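Side-chain contacts in carbohydrate-binding protein (Flavonifractor plautii, PDB 6N1B), which probably removes the acetyl group from N-acetylgalactosamine of the blood group A antigen, and here holds the blood group B trisaccharide: residues P39-D44 against E108-S113; E62-Y67 against E128-M133; V89-S92 against H96-E99; I154-V159 against R172-P177. All coordinates share one frame; numbering follows the deposited sequence.

How the interactions relate
The chain forms successive antiparallel sheets, consistent with a five-bladed beta-propeller, and the four contacts lie on and around the sheets 52-60/67-75/87-91 and 116-126/131-140/148-155/193-198. Interactions 1 and 2 interlock along the sequence: 39-44 comes before 62-67, and 108-113 before 128-133. Both enclose the local turn of interaction 3, while interaction 4 follows them. Centres of interactions 2 and 4 lie 11 Å apart, sharing the sheet in which strands 131-140 and 148-155 are neighbours; interactions 2 and 3 are 14 Å apart and meet through Tyr67. Interaction 1 lies toward the glycan; its centre is 20 Å from that of interaction 3, yet Pro39 packs on Val89 and Glu99. Interaction 2 joins the 64-67 turn to strand 131-140 of the next sheet.

Interaction 1: P39-D44 against E108-S113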
loop_
_atom_site.group_PDB
_atom_site.type_symbol
_atom_site.label_atom_id
_atom_site.label_comp_id
_atom_site.label_asym_id
_atom_site.label_seq_id
_atom_site.Cartn_x
_atom_site.Cartn_y
_atom_site.Cartn_z
ATOM N N PRO A 39 -2.060 9.210 -12.534
ATOM C CA PRO A 39 -3.223 10.039 -12.830
ATOM C C PRO A 39 -4.228 9.973 -11.705
ATOM O O PRO A 39 -4.469 8.912 -11.121
ATOM C CB PRO A 39 -3.704 9.461 -14.129
ATOM C CG PRO A 39 -3.370 8.023 -14.020
ATOM C CD PRO A 39 -2.087 7.937 -13.272
ATOM N N ALA A 40 -4.805 11.071 -11.326
ATOM C CA ALA A 40 -5.912 11.088 -10.432
ATOM C C ALA A 40 -7.137 11.671 -11.129
ATOM O O ALA A 40 -7.067 12.681 -11.845
ATOM C CB ALA A 40 -5.661 11.926 -9.181
ATOM N N TYR A 41 -8.297 11.056 -10.864
ATOM C CA TYR A 41 -9.542 11.396 -11.635
ATOM C C TYR A 41 -10.104 12.748 -11.267
ATOM O O TYR A 41 -10.895 13.295 -12.017
ATOM C CB TYR A 41 -10.618 10.292 -11.502
ATOM C CG TYR A 41 -11.329 10.372 -10.139
ATOM C CD1 TYR A 41 -10.793 9.848 -8.964
ATOM C CD2 TYR A 41 -12.568 11.006 -10.005
ATOM C CE1 TYR A 41 -11.444 9.998 -7.772
ATOM C CE2 TYR A 41 -13.213 11.128 -8.793
ATOM C CZ TYR A 41 -12.608 10.586 -7.689
ATOM O OH TYR A 41 -13.259 10.708 -6.460
ATOM N N TYR A 42 -9.844 13.235 -10.054
ATOM C CA TYR A 42 -10.549 14.364 -9.512
ATOM C C TYR A 42 -10.200 15.674 -10.192
ATOM O O TYR A 42 -9.077 15.852 -10.723
ATOM C CB TYR A 42 -10.374 14.497 -7.980
ATOM C CG TYR A 42 -8.987 14.868 -7.546
ATOM C CD1 TYR A 42 -8.595 16.221 -7.570
ATOM C CD2 TYR A 42 -8.051 13.961 -7.093
ATOM C CE1 TYR A 42 -7.322 16.569 -7.329
ATOM C CE2 TYR A 42 -6.784 14.304 -6.818
ATOM C CZ TYR A 42 -6.383 15.615 -6.891
ATOM O OH TYR A 42 -5.047 15.968 -6.626
ATOM N N SER A 43 -11.140 16.629 -10.130
ATOM C CA SER A 43 -10.861 17.993 -10.509
ATOM C C SER A 43 -11.494 18.900 -9.482
ATOM O O SER A 43 -12.675 18.937 -9.337
ATOM C CB SER A 43 -11.488 18.212 -11.944
ATOM O OG SER A 43 -11.218 19.563 -12.372
ATOM N N ASP A 44 -10.683 19.668 -8.772
ATOM C CA ASP A 44 -11.115 20.425 -7.620
ATOM C C ASP A 44 -10.203 21.707 -7.645
ATOM O O ASP A 44 -9.032 21.613 -7.500
ATOM C CB ASP A 44 -10.906 19.637 -6.310
ATOM C CG ASP A 44 -11.426 20.366 -5.114
ATOM O OD1 ASP A 44 -11.303 21.628 -5.011
ATOM O OD2 ASP A 44 -11.999 19.737 -4.189
ATOM N N GLU A 108 -13.435 1.847 -7.791
ATOM C CA GLU A 108 -14.439 1.898 -6.736
ATOM C C GLU A 108 -14.961 3.333 -6.685
ATOM O O GLU A 108 -14.118 4.243 -6.656
ATOM C CB GLU A 108 -13.854 1.460 -5.415
ATOM C CG GLU A 108 -14.734 1.694 -4.193
ATOM C CD GLU A 108 -16.063 0.893 -4.184
ATOM O OE1 GLU A 108 -16.157 -0.053 -4.971
ATOM O OE2 GLU A 108 -16.908 1.277 -3.325
ATOM N N PRO A 109 -16.281 3.540 -6.747
ATOM C CA PRO A 109 -16.727 4.917 -6.910
ATOM C C PRO A 109 -16.470 5.873 -5.757
ATOM O O PRO A 109 -16.360 5.480 -4.589
ATOM C CB PRO A 109 -18.267 4.762 -7.157
ATOM C CG PRO A 109 -18.585 3.400 -6.766
ATOM C CD PRO A 109 -17.358 2.560 -6.813
ATOM N N GLN A 110 -16.493 7.157 -6.094
ATOM C CA GLN A 110 -16.536 8.174 -5.105
ATOM C C GLN A 110 -17.738 7.963 -4.187
ATOM O O GLN A 110 -18.884 7.809 -4.648
ATOM C CB GLN A 110 -16.598 9.537 -5.839
ATOM C CG GLN A 110 -16.600 10.702 -4.911
ATOM C CD GLN A 110 -16.411 12.036 -5.606
ATOM O OE1 GLN A 110 -15.438 12.177 -6.353
ATOM N NE2 GLN A 110 -17.332 12.953 -5.385
ATOM N N PRO A 111 -17.548 8.045 -2.861
ATOM C CA PRO A 111 -18.695 7.942 -1.950
ATOM C C PRO A 111 -19.702 9.052 -2.152
ATOM O O PRO A 111 -19.390 10.172 -2.645
ATOM C CB PRO A 111 -18.069 8.053 -0.549
ATOM C CG PRO A 111 -16.702 7.495 -0.724
ATOM C CD PRO A 111 -16.301 8.017 -2.111
ATOM N N PRO A 112 -20.932 8.866 -1.659
ATOM C CA PRO A 112 -21.988 9.926 -1.939
ATOM C C PRO A 112 -21.899 11.134 -1.050
ATOM O O PRO A 112 -22.639 12.066 -1.290
ATOM C CB PRO A 112 -23.343 9.079 -1.632
ATOM C CG PRO A 112 -22.935 8.057 -0.670
ATOM C CD PRO A 112 -21.522 7.636 -1.138
ATOM N N SER A 113 -21.135 11.039 0.017
ATOM C CA SER A 113 -20.925 12.127 0.936
ATOM C C SER A 113 -19.626 12.020 1.656
ATOM O O SER A 113 -19.018 10.941 1.663
ATOM C CB SER A 113 -22.074 12.368 1.936
ATOM O OG SER A 113 -21.874 11.453 3.027
#
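Two irregular loops near the glycan-binding end of the molecule meet through Tyr41 and Gln110: the loop holding 39-44 leads toward strand 52-60, and the loop holding 108-113 leads into strand 116-126, whose His117 and Cys119 line the sugar pocket. The contact is small, burying 85 Å² in total, and rests on one polar pair. Tyr41 OH lies 2.6 Å from Gln110 OE1, a hydrogen-bonding distance. The carbonyl oxygen sits at the edge of the phenol, in the ring plane, and is also 3.5 Å from Tyr41 CE2. Ring and amide planes are turned 48° apart, and the two side chains cross at about a right angle. Tyr41 CG is placed between its backbone N and carbonyl carbon (chi1 77°), which swings the ring across toward the other loop. Gln110 runs out extended, so that its methylenes pass the hydroxyl as well, with Gln110 CB 3.6 Å from Tyr41 OH. Gln110 does not itself reach the sugar, since its side chain is about 12 Å from the bound fucose. The phenol oxygen has two amide oxygens beside it, Gln110 OE1 and Asn85 OD1, and this short polar meeting, not apolar packing, carries the contact.

Interaction 2: E62-Y67 against E128-M133; sequences EPWNGY and EYDAMM
Trp64 opens a type I' turn ending at Tyr67, closed by Trp64 N to Tyr67 O (2.9 Å) and Tyr67 N to Trp64 O, and the turn faces the start of strand 131-140, where Asp130 and Ala131 form a G1 bulge opposite Asn126. Across the gap, the indole of Trp64 uses its edge and one face for different partners. Trp64 NE1 donates to Asp130 O at 3.0 Å, nearly straight at 168°; the acceptor lies in the indole plane, but the donor stands well above the carbonyl plane. Having CG opposite its backbone N (chi1 -177°) carries the indole across to this strand. Asp130 OD1 comes within 3.2 Å of Trp64 CD1, with the carboxylate steeply inclined to the ring, and takes its hydrogen bond from Tyr125 OH. Met132 supplies the face contact: its CG is 3.6 Å from the centroid of the Trp64 six-membered ring, a CH-pi approach. Met132 SD, 4.8 Å from the same centroid, adds a longer Met-aromatic contact. Arg183 NH2 also bonds Asp130 O. Edge-to-face packing of Trp64 on Trp70 of strand 67-75 and Tyr125 of strand 116-126 sets the indole between two neighbouring sheets.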
loop_
_atom_site.group_PDB
_atom_site.type_symbol
_atom_site.label_atom_id
_atom_site.label_comp_id
_atom_site.label_asym_id
_atom_site.label_seq_id
_atom_site.Cartn_x
_atom_site.Cartn_y
_atom_site.Cartn_z
ATOM N N GLU A 62 6.097 -12.615 -15.928
ATOM C CA GLU A 62 5.534 -12.633 -17.281
ATOM C C GLU A 62 4.358 -11.711 -17.307
ATOM O O GLU A 62 3.670 -11.491 -16.306
ATOM C CB GLU A 62 5.088 -14.052 -17.578
ATOM C CG GLU A 62 6.192 -15.104 -17.658
ATOM C CD GLU A 62 5.640 -16.507 -17.644
ATOM O OE1 GLU A 62 4.467 -16.723 -17.686
ATOM O OE2 GLU A 62 6.518 -17.359 -17.577
ATOM N N PRO A 63 4.121 -11.059 -18.445
ATOM C CA PRO A 63 3.000 -10.089 -18.531
ATOM C C PRO A 63 1.625 -10.666 -18.282
ATOM O O PRO A 63 1.378 -11.798 -18.621
ATOM C CB PRO A 63 3.143 -9.468 -19.905
ATOM C CG PRO A 63 3.884 -10.455 -20.733
ATOM C CD PRO A 63 4.777 -11.245 -19.770
ATOM N N TRP A 64 0.818 -9.851 -17.623
ATOM C CA TRP A 64 -0.585 -10.137 -17.385
ATOM C C TRP A 64 -1.388 -9.038 -18.060
ATOM O O TRP A 64 -1.158 -7.874 -17.771
ATOM C CB TRP A 64 -0.852 -10.165 -15.907
ATOM C CG TRP A 64 -2.246 -10.520 -15.474
ATOM C CD1 TRP A 64 -2.820 -11.783 -15.452
ATOM C CD2 TRP A 64 -3.249 -9.626 -15.029
ATOM N NE1 TRP A 64 -4.117 -11.703 -14.936
ATOM C CE2 TRP A 64 -4.407 -10.420 -14.651
ATOM C CE3 TRP A 64 -3.320 -8.252 -14.896
ATOM C CZ2 TRP A 64 -5.563 -9.852 -14.270
ATOM C CZ3 TRP A 64 -4.488 -7.684 -14.458
ATOM C CH2 TRP A 64 -5.639 -8.530 -14.124
ATOM N N ASN A 65 -2.224 -9.414 -19.021
ATOM C CA ASN A 65 -2.993 -8.437 -19.846
ATOM C C ASN A 65 -2.061 -7.320 -20.349
ATOM O O ASN A 65 -2.427 -6.124 -20.355
ATOM C CB ASN A 65 -4.162 -7.874 -19.024
ATOM C CG ASN A 65 -5.150 -8.983 -18.699
ATOM O OD1 ASN A 65 -5.400 -9.315 -17.441
ATOM N ND2 ASN A 65 -5.680 -9.570 -19.697
ATOM N N GLY A 66 -0.920 -7.763 -20.868
ATOM C CA GLY A 66 0.007 -6.868 -21.553
ATOM C C GLY A 66 1.120 -6.243 -20.773
ATOM O O GLY A 66 1.973 -5.645 -21.384
ATOM N N TYR A 67 1.100 -6.364 -19.458
ATOM C CA TYR A 67 2.072 -5.634 -18.627
ATOM C C TYR A 67 2.613 -6.487 -17.461
ATOM O O TYR A 67 1.796 -7.222 -16.845
ATOM C CB TYR A 67 1.443 -4.362 -18.025
ATOM C CG TYR A 67 0.966 -3.378 -19.041
ATOM C CD1 TYR A 67 1.887 -2.498 -19.595
ATOM C CD2 TYR A 67 -0.339 -3.323 -19.452
ATOM C CE1 TYR A 67 1.461 -1.649 -20.606
ATOM C CE2 TYR A 67 -0.798 -2.358 -20.376
ATOM C CZ TYR A 67 0.126 -1.536 -20.956
ATOM O OH TYR A 67 -0.290 -0.631 -21.915
ATOM N N GLU A 128 -3.468 -19.153 -9.248
ATOM C CA GLU A 128 -4.397 -20.216 -9.569
ATOM C C GLU A 128 -5.559 -19.772 -10.448
ATOM O O GLU A 128 -6.049 -20.538 -11.231
ATOM C CB GLU A 128 -4.913 -20.802 -8.197
ATOM C CG GLU A 128 -5.843 -21.967 -8.303
ATOM C CD GLU A 128 -5.034 -23.235 -8.400
ATOM O OE1 GLU A 128 -3.780 -23.155 -8.129
ATOM O OE2 GLU A 128 -5.665 -24.262 -8.666
ATOM N N TYR A 129 -6.014 -18.530 -10.263
ATOM C CA TYR A 129 -7.113 -18.012 -10.997
ATOM C C TYR A 129 -6.637 -17.088 -12.142
ATOM O O TYR A 129 -7.511 -16.552 -12.904
ATOM C CB TYR A 129 -8.079 -17.231 -10.065
ATOM C CG TYR A 129 -8.877 -18.147 -9.195
ATOM C CD1 TYR A 129 -8.283 -18.822 -8.061
ATOM C CD2 TYR A 129 -10.207 -18.337 -9.402
ATOM C CE1 TYR A 129 -9.038 -19.606 -7.216
ATOM C CE2 TYR A 129 -10.995 -19.194 -8.560
ATOM C CZ TYR A 129 -10.408 -19.786 -7.469
ATOM O OH TYR A 129 -11.151 -20.603 -6.630
ATOM N N ASP A 130 -5.332 -16.810 -12.243
ATOM C CA ASP A 130 -4.708 -15.869 -13.136
ATOM C C ASP A 130 -5.474 -14.500 -13.092
ATOM O O ASP A 130 -5.947 -13.984 -14.118
ATOM C CB ASP A 130 -4.670 -16.440 -14.528
ATOM C CG ASP A 130 -3.863 -15.598 -15.491
ATOM O OD1 ASP A 130 -2.883 -14.939 -15.120
ATOM O OD2 ASP A 130 -4.161 -15.753 -16.752
ATOM N N ALA A 131 -5.616 -13.991 -11.897
ATOM C CA ALA A 131 -6.501 -12.831 -11.618
ATOM C C ALA A 131 -5.849 -11.956 -10.561
ATOM O O ALA A 131 -5.113 -12.487 -9.710
ATOM C CB ALA A 131 -7.870 -13.264 -11.120
ATOM N N MET A 132 -6.070 -10.661 -10.618
ATOM C CA MET A 132 -5.710 -9.734 -9.549
ATOM C C MET A 132 -6.855 -9.563 -8.574
ATOM O O MET A 132 -8.026 -9.499 -8.918
ATOM C CB MET A 132 -5.358 -8.338 -10.149
ATOM C CG MET A 132 -4.084 -8.329 -11.047
ATOM S SD MET A 132 -2.591 -8.595 -10.129
ATOM C CE MET A 132 -1.465 -8.558 -11.531
ATOM N N MET A 133 -6.415 -9.435 -7.282
ATOM C CA MET A 133 -7.342 -9.232 -6.157
ATOM C C MET A 133 -6.951 -7.885 -5.486
ATOM O O MET A 133 -5.877 -7.813 -4.937
ATOM C CB MET A 133 -7.195 -10.377 -5.164
ATOM C CG MET A 133 -7.413 -11.771 -5.748
ATOM S SD MET A 133 -7.146 -13.116 -4.574
ATOM C CE MET A 133 -8.639 -13.029 -3.587
#

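Interaction 3: V89-S92 against H96-E99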
loop_
_atom_site.group_PDB
_atom_site.type_symbol
_atom_site.label_atom_id
_atom_site.label_comp_id
_atom_site.label_asym_id
_atom_site.label_seq_id
_atom_site.Cartn_x
_atom_site.Cartn_y
_atom_site.Cartn_z
ATOM N N VAL A 89 -3.305 1.422 -12.422
ATOM C CA VAL A 89 -2.458 1.686 -13.584
ATOM C C VAL A 89 -1.620 0.410 -13.835
ATOM O O VAL A 89 -1.484 -0.480 -12.978
ATOM C CB VAL A 89 -1.560 2.932 -13.410
ATOM C CG1 VAL A 89 -2.362 4.204 -13.618
ATOM C CG2 VAL A 89 -0.816 2.925 -12.087
ATOM N N ALA A 90 -0.975 0.363 -15.003
ATOM C CA ALA A 90 -0.077 -0.657 -15.427
ATOM C C ALA A 90 1.176 -0.062 -16.072
ATOM O O ALA A 90 1.126 1.130 -16.474
ATOM C CB ALA A 90 -0.725 -1.702 -16.358
ATOM N N SER A 91 2.258 -0.855 -16.154
ATOM C CA SER A 91 3.483 -0.369 -16.696
ATOM C C SER A 91 4.279 -1.498 -17.243
ATOM O O SER A 91 4.188 -2.633 -16.753
ATOM C CB SER A 91 4.265 0.361 -15.533
ATOM O OG SER A 91 5.475 0.848 -16.011
ATOM N N SER A 92 5.156 -1.187 -18.199
ATOM C CA SER A 92 6.183 -2.087 -18.637
ATOM C C SER A 92 7.551 -1.962 -17.933
ATOM O O SER A 92 8.437 -2.740 -18.179
ATOM C CB SER A 92 6.368 -2.011 -20.149
ATOM O OG SER A 92 6.827 -0.759 -20.450
ATOM N N HIS A 96 6.854 4.450 -15.787
ATOM C CA HIS A 96 5.872 5.140 -16.595
ATOM C C HIS A 96 4.579 4.352 -16.534
ATOM O O HIS A 96 4.524 3.214 -17.014
ATOM C CB HIS A 96 6.383 5.254 -18.048
ATOM C CG HIS A 96 7.719 5.904 -18.120
ATOM N ND1 HIS A 96 8.883 5.189 -18.218
ATOM C CD2 HIS A 96 8.065 7.214 -17.988
ATOM C CE1 HIS A 96 9.897 6.062 -18.247
ATOM N NE2 HIS A 96 9.419 7.300 -18.104
ATOM N N TRP A 97 3.552 4.889 -15.947
ATOM C CA TRP A 97 2.311 4.177 -15.657
ATOM C C TRP A 97 1.246 4.672 -16.635
ATOM O O TRP A 97 1.160 5.891 -16.941
ATOM C CB TRP A 97 1.896 4.503 -14.223
ATOM C CG TRP A 97 2.852 3.988 -13.199
ATOM C CD1 TRP A 97 3.859 4.687 -12.581
ATOM C CD2 TRP A 97 2.969 2.649 -12.752
ATOM N NE1 TRP A 97 4.628 3.868 -11.797
ATOM C CE2 TRP A 97 4.088 2.592 -11.852
ATOM C CE3 TRP A 97 2.284 1.460 -13.026
ATOM C CZ2 TRP A 97 4.436 1.409 -11.217
ATOM C CZ3 TRP A 97 2.634 0.343 -12.357
ATOM C CH2 TRP A 97 3.718 0.274 -11.489
ATOM N N VAL A 98 0.385 3.766 -17.068
ATOM C CA VAL A 98 -0.723 4.103 -17.940
ATOM C C VAL A 98 -2.028 3.477 -17.445
ATOM O O VAL A 98 -1.993 2.440 -16.753
ATOM C CB VAL A 98 -0.442 3.604 -19.388
ATOM C CG1 VAL A 98 0.750 4.297 -19.972
ATOM C CG2 VAL A 98 -0.312 2.097 -19.500
ATOM N N GLU A 99 -3.133 4.043 -17.810
ATOM C CA GLU A 99 -4.426 3.427 -17.553
ATOM C C GLU A 99 -4.696 2.463 -18.689
ATOM O O GLU A 99 -4.755 2.917 -19.833
ATOM C CB GLU A 99 -5.504 4.531 -17.414
ATOM C CG GLU A 99 -5.304 5.446 -16.283
ATOM C CD GLU A 99 -6.259 6.561 -16.193
ATOM O OE1 GLU A 99 -6.099 7.536 -16.949
ATOM O OE2 GLU A 99 -6.951 6.643 -15.193
HETATM O O HOH W 1 4.917 1.587 -19.252
#
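Ser91 has OG opposite its backbone N (chi1 180°), which aims the hydroxyl at His96 O, while Trp97, with CG opposite its carbonyl carbon (chi1 -65°), lays its indole against Ser91 and Val89. The segments turn back on each other like an antiparallel hairpin with a single bridge, 96-99 being otherwise irregular, at the edge of the 52-60, 67-75, 87-91 sheet, consistent with the outer margin of a propeller blade; the Ser-x-Asp-Gly-x-x-Trp sequence from Ser91 to Trp97 resembles an Asp-box. Ala90 and Val98 form the hydrogen-bonded pair, with Ala90 N to Val98 O at 2.9 Å and Val98 N to Ala90 O at 2.8 Å, both running nearly straight into the carbonyls. Ser91 OG donates to His96 O at 2.7 Å, from above that carbonyl's plane, and accepts from the backbone N of Asp93 and Gly94. Three bonds therefore fix the hydroxyl and bind the turn to both arms. On the face that carries Val89 and Ser91, Ser91 CB sits over the Trp97 six-membered ring, 3.7 Å from its centroid in a CH-pi contact. Val89 CG2 meets Trp97 CE3 at 3.6 Å, the two side chains crossing at about a right angle. Trp97 NE1 bonds Gln36 OE1, and Phe38 stacks on the indole. A water spans the mouth of the turn, accepting from Ser92 N at 3.0 Å and donating to His96 O at 2.8 Å.

Interaction 4: I154-V159 against R172-P177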
loop_
_atom_site.group_PDB
_atom_site.type_symbol
_atom_site.label_atom_id
_atom_site.label_comp_id
_atom_site.label_asym_id
_atom_site.label_seq_id
_atom_site.Cartn_x
_atom_site.Cartn_y
_atom_site.Cartn_z
ATOM N N ILE A 154 -12.034 -7.998 -7.936
ATOM C CA ILE A 154 -11.143 -8.918 -8.659
ATOM C C ILE A 154 -11.220 -8.601 -10.160
ATOM O O ILE A 154 -12.286 -8.144 -10.669
ATOM C CB ILE A 154 -11.619 -10.365 -8.386
ATOM C CG1 ILE A 154 -11.399 -10.725 -6.917
ATOM C CG2 ILE A 154 -10.980 -11.410 -9.315
ATOM C CD1 ILE A 154 -12.137 -11.940 -6.412
ATOM N N SER A 155 -10.088 -8.829 -10.862
ATOM C CA SER A 155 -10.117 -8.645 -12.303
ATOM C C SER A 155 -9.377 -9.797 -12.983
ATOM O O SER A 155 -8.294 -10.222 -12.517
ATOM C CB SER A 155 -9.426 -7.326 -12.688
ATOM O OG SER A 155 -9.461 -7.059 -14.100
ATOM N N TYR A 156 -9.958 -10.231 -14.119
ATOM C CA TYR A 156 -9.336 -11.127 -15.039
ATOM C C TYR A 156 -8.571 -10.454 -16.206
ATOM O O TYR A 156 -7.605 -11.063 -16.741
ATOM C CB TYR A 156 -10.325 -12.126 -15.592
ATOM C CG TYR A 156 -11.030 -12.989 -14.610
ATOM C CD1 TYR A 156 -10.314 -14.040 -13.971
ATOM C CD2 TYR A 156 -12.340 -12.872 -14.278
ATOM C CE1 TYR A 156 -10.983 -14.936 -13.130
ATOM C CE2 TYR A 156 -13.035 -13.766 -13.431
ATOM C CZ TYR A 156 -12.331 -14.820 -12.866
ATOM O OH TYR A 156 -12.960 -15.722 -12.049
ATOM N N ASP A 157 -9.106 -9.318 -16.630
ATOM C CA ASP A 157 -8.659 -8.678 -17.863
ATOM C C ASP A 157 -7.930 -7.380 -17.660
ATOM O O ASP A 157 -7.414 -6.810 -18.612
ATOM C CB ASP A 157 -9.852 -8.458 -18.865
ATOM C CG ASP A 157 -10.877 -7.470 -18.374
ATOM O OD1 ASP A 157 -10.726 -6.870 -17.298
ATOM O OD2 ASP A 157 -11.894 -7.327 -19.105
ATOM N N GLY A 158 -7.815 -6.915 -16.423
ATOM C CA GLY A 158 -7.092 -5.669 -16.075
ATOM C C GLY A 158 -7.902 -4.398 -16.258
ATOM O O GLY A 158 -7.488 -3.304 -15.859
ATOM N N VAL A 159 -9.080 -4.560 -16.898
ATOM C CA VAL A 159 -9.943 -3.457 -17.274
ATOM C C VAL A 159 -11.197 -3.338 -16.404
ATOM O O VAL A 159 -11.635 -2.257 -15.974
ATOM C CB VAL A 159 -10.331 -3.583 -18.831
ATOM C CG1 VAL A 159 -11.349 -2.559 -19.232
ATOM C CG2 VAL A 159 -9.107 -3.544 -19.680
ATOM N N ARG A 172 -20.013 -17.786 -0.600
ATOM C CA ARG A 172 -18.722 -17.064 -0.641
ATOM C C ARG A 172 -17.640 -17.865 -1.286
ATOM O O ARG A 172 -16.468 -17.502 -1.188
ATOM C CB ARG A 172 -18.282 -16.485 0.711
ATOM C CG ARG A 172 -19.317 -15.557 1.331
ATOM C CD ARG A 172 -18.960 -15.074 2.743
ATOM N NE ARG A 172 -17.701 -14.331 2.786
ATOM C CZ ARG A 172 -17.574 -12.994 2.593
ATOM N NH1 ARG A 172 -18.598 -12.248 2.285
ATOM N NH2 ARG A 172 -16.375 -12.466 2.712
ATOM N N VAL A 173 -18.033 -18.793 -2.190
ATOM C CA VAL A 173 -17.036 -19.544 -2.955
ATOM C C VAL A 173 -16.815 -18.987 -4.335
ATOM O O VAL A 173 -17.774 -18.772 -5.122
ATOM C CB VAL A 173 -17.466 -21.030 -3.022
ATOM C CG1 VAL A 173 -16.584 -21.907 -4.008
ATOM C CG2 VAL A 173 -17.505 -21.643 -1.606
ATOM N N TRP A 174 -15.536 -18.724 -4.620
ATOM C CA TRP A 174 -15.092 -18.336 -5.951
ATOM C C TRP A 174 -14.706 -19.573 -6.725
ATOM O O TRP A 174 -13.668 -20.187 -6.431
ATOM C CB TRP A 174 -13.935 -17.374 -5.781
ATOM C CG TRP A 174 -13.326 -16.803 -7.040
ATOM C CD1 TRP A 174 -13.794 -16.867 -8.321
ATOM C CD2 TRP A 174 -12.055 -16.099 -7.098
ATOM N NE1 TRP A 174 -12.935 -16.157 -9.145
ATOM C CE2 TRP A 174 -11.862 -15.706 -8.425
ATOM C CE3 TRP A 174 -11.092 -15.792 -6.157
ATOM C CZ2 TRP A 174 -10.754 -15.014 -8.852
ATOM C CZ3 TRP A 174 -9.997 -15.062 -6.583
ATOM C CH2 TRP A 174 -9.814 -14.683 -7.913
ATOM N N SER A 175 -15.553 -20.050 -7.602
ATOM C CA SER A 175 -15.236 -21.226 -8.377
ATOM C C SER A 175 -14.321 -20.890 -9.550
ATOM O O SER A 175 -14.478 -19.802 -10.150
ATOM C CB SER A 175 -16.524 -21.864 -8.909
ATOM O OG SER A 175 -17.316 -22.442 -7.858
ATOM N N LYS A 176 -13.369 -21.753 -9.803
ATOM C CA LYS A 176 -12.458 -21.484 -10.887
ATOM C C LYS A 176 -13.264 -21.473 -12.210
ATOM O O LYS A 176 -14.049 -22.391 -12.491
ATOM C CB LYS A 176 -11.395 -22.600 -10.929
ATOM C CG LYS A 176 -10.366 -22.633 -9.834
ATOM C CD LYS A 176 -9.222 -23.586 -10.279
ATOM C CE LYS A 176 -8.379 -23.904 -9.094
ATOM N NZ LYS A 176 -9.031 -24.804 -8.111
ATOM N N PRO A 177 -12.970 -20.484 -13.072
ATOM C CA PRO A 177 -13.586 -20.469 -14.379
ATOM C C PRO A 177 -13.252 -21.698 -15.192
ATOM O O PRO A 177 -12.063 -22.148 -15.128
ATOM C CB PRO A 177 -13.027 -19.216 -15.087
ATOM C CG PRO A 177 -12.543 -18.389 -13.995
ATOM C CD PRO A 177 -12.156 -19.294 -12.841
#
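The Trp174 indole presents its N-H edge to Tyr156 and a face to Ile154, and these two approaches define the contact. Trp174 NE1 donates to Tyr156 OH at 2.9 Å, with an angle of 168° at the hydrogen and the oxygen only 3° out of the indole plane. Tyr156 and Trp174 run past each other in opposite directions, and the phenol oxygen meets the N-H edge. Ile154 approaches head-on instead: its CD1 stands over the face, 3.8 Å from the centroid of the six-membered ring, and its CG2 is 3.6 Å from Trp174 CZ2 at the rim. With Trp174 CG opposite its backbone N (chi1 -178°), the indole extends from 172-177 toward 154-156 to reach both. Pro177 packs at the phenol end, its CG 3.3 Å from Tyr156 OH. Trp174 also stacks on Tyr129, in the turn before strand 131-140, and packs on Ala131 and Met133 of that strand. After Ile154, Ser155 OG accepts from Gly158 N (2.9 Å) in an ST motif, and Asp157 OD1 accepts from Val159 N in an Asx turn; with Trp161 they make a Ser-x-Asp-Gly-x-x-Trp turn, resembling the Asp-box of beta-propeller blades.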